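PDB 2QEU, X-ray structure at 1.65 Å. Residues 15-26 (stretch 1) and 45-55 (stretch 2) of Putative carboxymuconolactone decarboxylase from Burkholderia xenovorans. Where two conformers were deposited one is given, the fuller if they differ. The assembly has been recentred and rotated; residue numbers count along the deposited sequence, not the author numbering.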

# COMPACT_ATOMS: atom_id res chain seq x y z
N LYS B 15 27.20 19.63 -7.50
CA LYS B 15 28.61 19.35 -7.72
C LYS B 15 29.12 18.32 -6.68
O LYS B 15 29.85 17.39 -7.03
CB LYS B 15 29.47 20.65 -7.70
N GLN B 16 28.70 18.49 -5.42
CA GLN B 16 29.10 17.58 -4.34
C GLN B 16 28.77 16.10 -4.61
O GLN B 16 29.52 15.20 -4.19
CB GLN B 16 28.43 17.97 -3.03
CG GLN B 16 29.31 18.72 -2.05
CD GLN B 16 28.66 18.83 -0.67
OE1 GLN B 16 27.81 18.00 -0.28
NE2 GLN B 16 29.07 19.85 0.08
N HIS B 17 27.65 15.84 -5.28
CA HIS B 17 27.15 14.47 -5.38
C HIS B 17 27.18 13.95 -6.80
O HIS B 17 26.76 12.82 -7.03
CB HIS B 17 25.73 14.43 -4.83
CG HIS B 17 25.65 14.77 -3.38
ND1 HIS B 17 26.21 13.96 -2.40
CD2 HIS B 17 25.11 15.82 -2.73
CE1 HIS B 17 25.99 14.50 -1.21
NE2 HIS B 17 25.31 15.62 -1.38
N ALA B 18 27.69 14.74 -7.73
CA ALA B 18 27.66 14.35 -9.14
C ALA B 18 28.42 13.04 -9.42
O ALA B 18 27.95 12.18 -10.19
CB ALA B 18 28.18 15.49 -10.04
N ALA B 19 29.58 12.88 -8.77
CA ALA B 19 30.41 11.66 -8.95
C ALA B 19 29.67 10.39 -8.48
O ALA B 19 29.77 9.32 -9.11
CB ALA B 19 31.74 11.82 -8.24
N HIS B 20 28.94 10.51 -7.38
CA HIS B 20 28.11 9.41 -6.88
C HIS B 20 27.07 8.97 -7.91
O HIS B 20 26.96 7.78 -8.23
CB HIS B 20 27.41 9.78 -5.55
CG HIS B 20 26.33 8.82 -5.16
ND1 HIS B 20 26.60 7.50 -4.84
CD2 HIS B 20 24.99 8.96 -5.08
CE1 HIS B 20 25.46 6.88 -4.56
NE2 HIS B 20 24.47 7.75 -4.69
N TYR B 21 26.29 9.93 -8.42
CA TYR B 21 25.21 9.59 -9.35
C TYR B 21 25.72 9.11 -10.71
O TYR B 21 25.12 8.20 -11.31
CB TYR B 21 24.21 10.74 -9.48
CG TYR B 21 23.38 10.96 -8.23
CD1 TYR B 21 22.38 10.06 -7.89
CD2 TYR B 21 23.60 12.05 -7.38
CE1 TYR B 21 21.63 10.23 -6.77
CE2 TYR B 21 22.83 12.24 -6.24
CZ TYR B 21 21.82 11.31 -5.93
OH TYR B 21 20.99 11.41 -4.81
N GLU B 22 26.82 9.67 -11.19
CA GLU B 22 27.36 9.19 -12.45
C GLU B 22 27.86 7.75 -12.30
O GLU B 22 27.60 6.90 -13.15
CB GLU B 22 28.49 10.09 -12.96
CG GLU B 22 28.03 11.51 -13.36
CD GLU B 22 27.08 11.54 -14.55
OE1 GLU B 22 26.99 10.55 -15.30
OE2 GLU B 22 26.43 12.59 -14.74
N SER B 23 28.55 7.49 -11.19
CA SER B 23 29.12 6.18 -10.92
C SER B 23 28.04 5.14 -10.70
O SER B 23 28.01 4.08 -11.34
CB SER B 23 29.99 6.26 -9.68
OG SER B 23 30.56 5.01 -9.36
N ASP B 24 27.11 5.49 -9.83
CA ASP B 24 26.10 4.54 -9.41
C ASP B 24 25.01 4.35 -10.44
O ASP B 24 24.60 3.19 -10.71
CB ASP B 24 25.45 4.99 -8.11
CG ASP B 24 24.60 3.90 -7.52
OD1 ASP B 24 25.17 2.80 -7.23
OD2 ASP B 24 23.39 4.16 -7.39
N MSE B 25 24.56 5.47 -11.01
CA MSE B 25 23.36 5.53 -11.87
C MSE B 25 23.56 5.99 -13.31
O MSE B 25 22.60 5.97 -14.09
CB MSE B 25 22.28 6.41 -11.20
CG MSE B 25 21.87 5.94 -9.82
SE MSE B 25 20.65 4.39 -9.93
CE MSE B 25 18.97 5.35 -10.18
N GLY B 26 24.77 6.41 -13.67
CA GLY B 26 24.98 6.98 -14.99
C GLY B 26 24.37 8.35 -15.18
O GLY B 26 24.20 8.79 -16.31
N ALA B 45 21.15 15.98 2.01
CA ALA B 45 21.09 14.96 3.08
C ALA B 45 20.71 13.60 2.52
O ALA B 45 21.35 12.59 2.82
CB ALA B 45 20.12 15.38 4.17
N TYR B 46 19.71 13.58 1.66
CA TYR B 46 19.30 12.36 0.94
C TYR B 46 20.44 11.78 0.14
O TYR B 46 20.65 10.57 0.17
CB TYR B 46 18.12 12.64 0.02
CG TYR B 46 17.70 11.42 -0.73
CD1 TYR B 46 16.95 10.43 -0.10
CD2 TYR B 46 18.11 11.21 -2.04
CE1 TYR B 46 16.59 9.30 -0.76
CE2 TYR B 46 17.73 10.07 -2.73
CZ TYR B 46 16.98 9.11 -2.07
OH TYR B 46 16.59 7.98 -2.73
N SER B 47 21.23 12.62 -0.53
CA SER B 47 22.35 12.10 -1.35
C SER B 47 23.45 11.50 -0.47
O SER B 47 24.05 10.48 -0.82
CB SER B 47 22.87 13.16 -2.31
OG SER B 47 21.81 13.56 -3.18
N ARG B 48 23.65 12.09 0.71
CA ARG B 48 24.61 11.54 1.64
C ARG B 48 24.15 10.17 2.12
O ARG B 48 24.99 9.26 2.24
CB ARG B 48 24.77 12.42 2.88
CG ARG B 48 25.50 13.72 2.70
CD ARG B 48 25.23 14.57 3.92
NE ARG B 48 25.81 15.87 3.72
CZ ARG B 48 27.04 16.20 4.12
NH1 ARG B 48 27.80 15.33 4.80
NH2 ARG B 48 27.48 17.42 3.86
N MSE B 49 22.85 10.03 2.41
CA MSE B 49 22.29 8.77 2.86
C MSE B 49 22.45 7.73 1.76
O MSE B 49 22.90 6.61 2.01
CB MSE B 49 20.81 8.93 3.23
CG MSE B 49 20.23 7.74 3.99
SE MSE B 49 18.39 8.05 4.51
CE MSE B 49 17.66 7.96 2.74
N ARG B 50 22.10 8.12 0.54
CA ARG B 50 22.18 7.22 -0.63
C ARG B 50 23.61 6.73 -0.86
O ARG B 50 23.84 5.58 -1.21
CB ARG B 50 21.75 8.00 -1.87
CG ARG B 50 21.29 7.13 -2.98
CD ARG B 50 20.98 7.96 -4.19
NE ARG B 50 20.29 7.13 -5.15
CZ ARG B 50 20.91 6.35 -6.03
NH1 ARG B 50 22.24 6.33 -6.14
NH2 ARG B 50 20.18 5.59 -6.83
N THR B 51 24.55 7.65 -0.69
CA THR B 51 25.95 7.37 -0.92
C THR B 51 26.48 6.29 0.01
O THR B 51 27.20 5.39 -0.46
CB THR B 51 26.79 8.66 -0.81
OG1 THR B 51 26.27 9.59 -1.77
CG2 THR B 51 28.23 8.38 -1.06
N THR B 52 26.11 6.37 1.29
CA THR B 52 26.49 5.31 2.24
C THR B 52 25.75 4.00 1.91
O THR B 52 26.36 2.91 1.82
CB THR B 52 26.30 5.74 3.72
OG1 THR B 52 26.68 4.66 4.58
CG2 THR B 52 24.90 6.11 4.02
N MSE B 53 24.45 4.11 1.64
CA MSE B 53 23.67 2.90 1.41
C MSE B 53 24.12 2.11 0.19
O MSE B 53 24.11 0.88 0.22
CB MSE B 53 22.21 3.23 1.26
CG MSE B 53 21.54 3.58 2.57
SE MSE B 53 19.71 4.10 2.15
CE MSE B 53 19.01 4.29 3.91
N LEU B 54 24.59 2.81 -0.84
CA LEU B 54 24.96 2.19 -2.10
C LEU B 54 26.51 2.12 -2.28
O LEU B 54 27.03 1.93 -3.39
CB LEU B 54 24.26 2.94 -3.24
CG LEU B 54 22.80 2.57 -3.39
CD1 LEU B 54 22.01 3.51 -4.32
CD2 LEU B 54 22.66 1.11 -3.85
N LYS B 55 27.22 2.26 -1.17
CA LYS B 55 28.66 2.03 -1.14
C LYS B 55 29.02 0.71 -1.86
O LYS B 55 28.35 -0.32 -1.71
CB LYS B 55 29.11 2.01 0.33
CG LYS B 55 30.56 2.01 0.54
CD LYS B 55 30.95 2.78 1.80
CE LYS B 55 30.53 2.08 3.08
NZ LYS B 55 30.41 3.09 4.19
O HOH W 1 27.73 11.89 -2.43
O HOH W 2 27.45 2.93 -5.84

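Two helices pack side by side at 36°, their axes 10.4 Å apart at closest approach, and stretch 1 meets its partner with neighbouring pairs of residues, one pair per turn. After a marginal contact from Gln-16, His-17 makes the first substantial one. Its buried ring lies flat against Ser-47, whose CB sits 3.3 Å from the ring centroid, almost on the normal, a CH-pi contact that leaves serine's hydroxyl free to bond elsewhere. At the ring's rim, ND1 lies 2.6 Å from a water that donates to OG1 of Thr-51 (2.8 Å).

One turn on, the flat imidazole of His-20 offers a face to Thr-51, with CG 3.5 Å from OG1, while its NE2 lies 3.0 Å from NH1 of Arg-50. The CB of Tyr-21 points sideways, but the long ring carries its hydroxyl inward, where OH donates to OG of Ser-47 (2.8 Å). The same ring passes its CE1 over the guanidinium face of Arg-50.

Asp-24 supplies the charge: OD2 accepts from NH1 of Arg-50 at 2.8 Å, a salt bridge that balances a buried arginine. Its OD1 accepts a hydrogen bond from a second water, which also donates to O of Leu-54. Selenomethionine Met-25 ends the helix, its flexible, largely apolar side chain lying beside the guanidinium edge, SE 3.4 Å from Arg-50 NH2. Arg-50, extended and ending in a flat group, thus fits as a knob among His-20, Tyr-21, Asp-24 and Met-25.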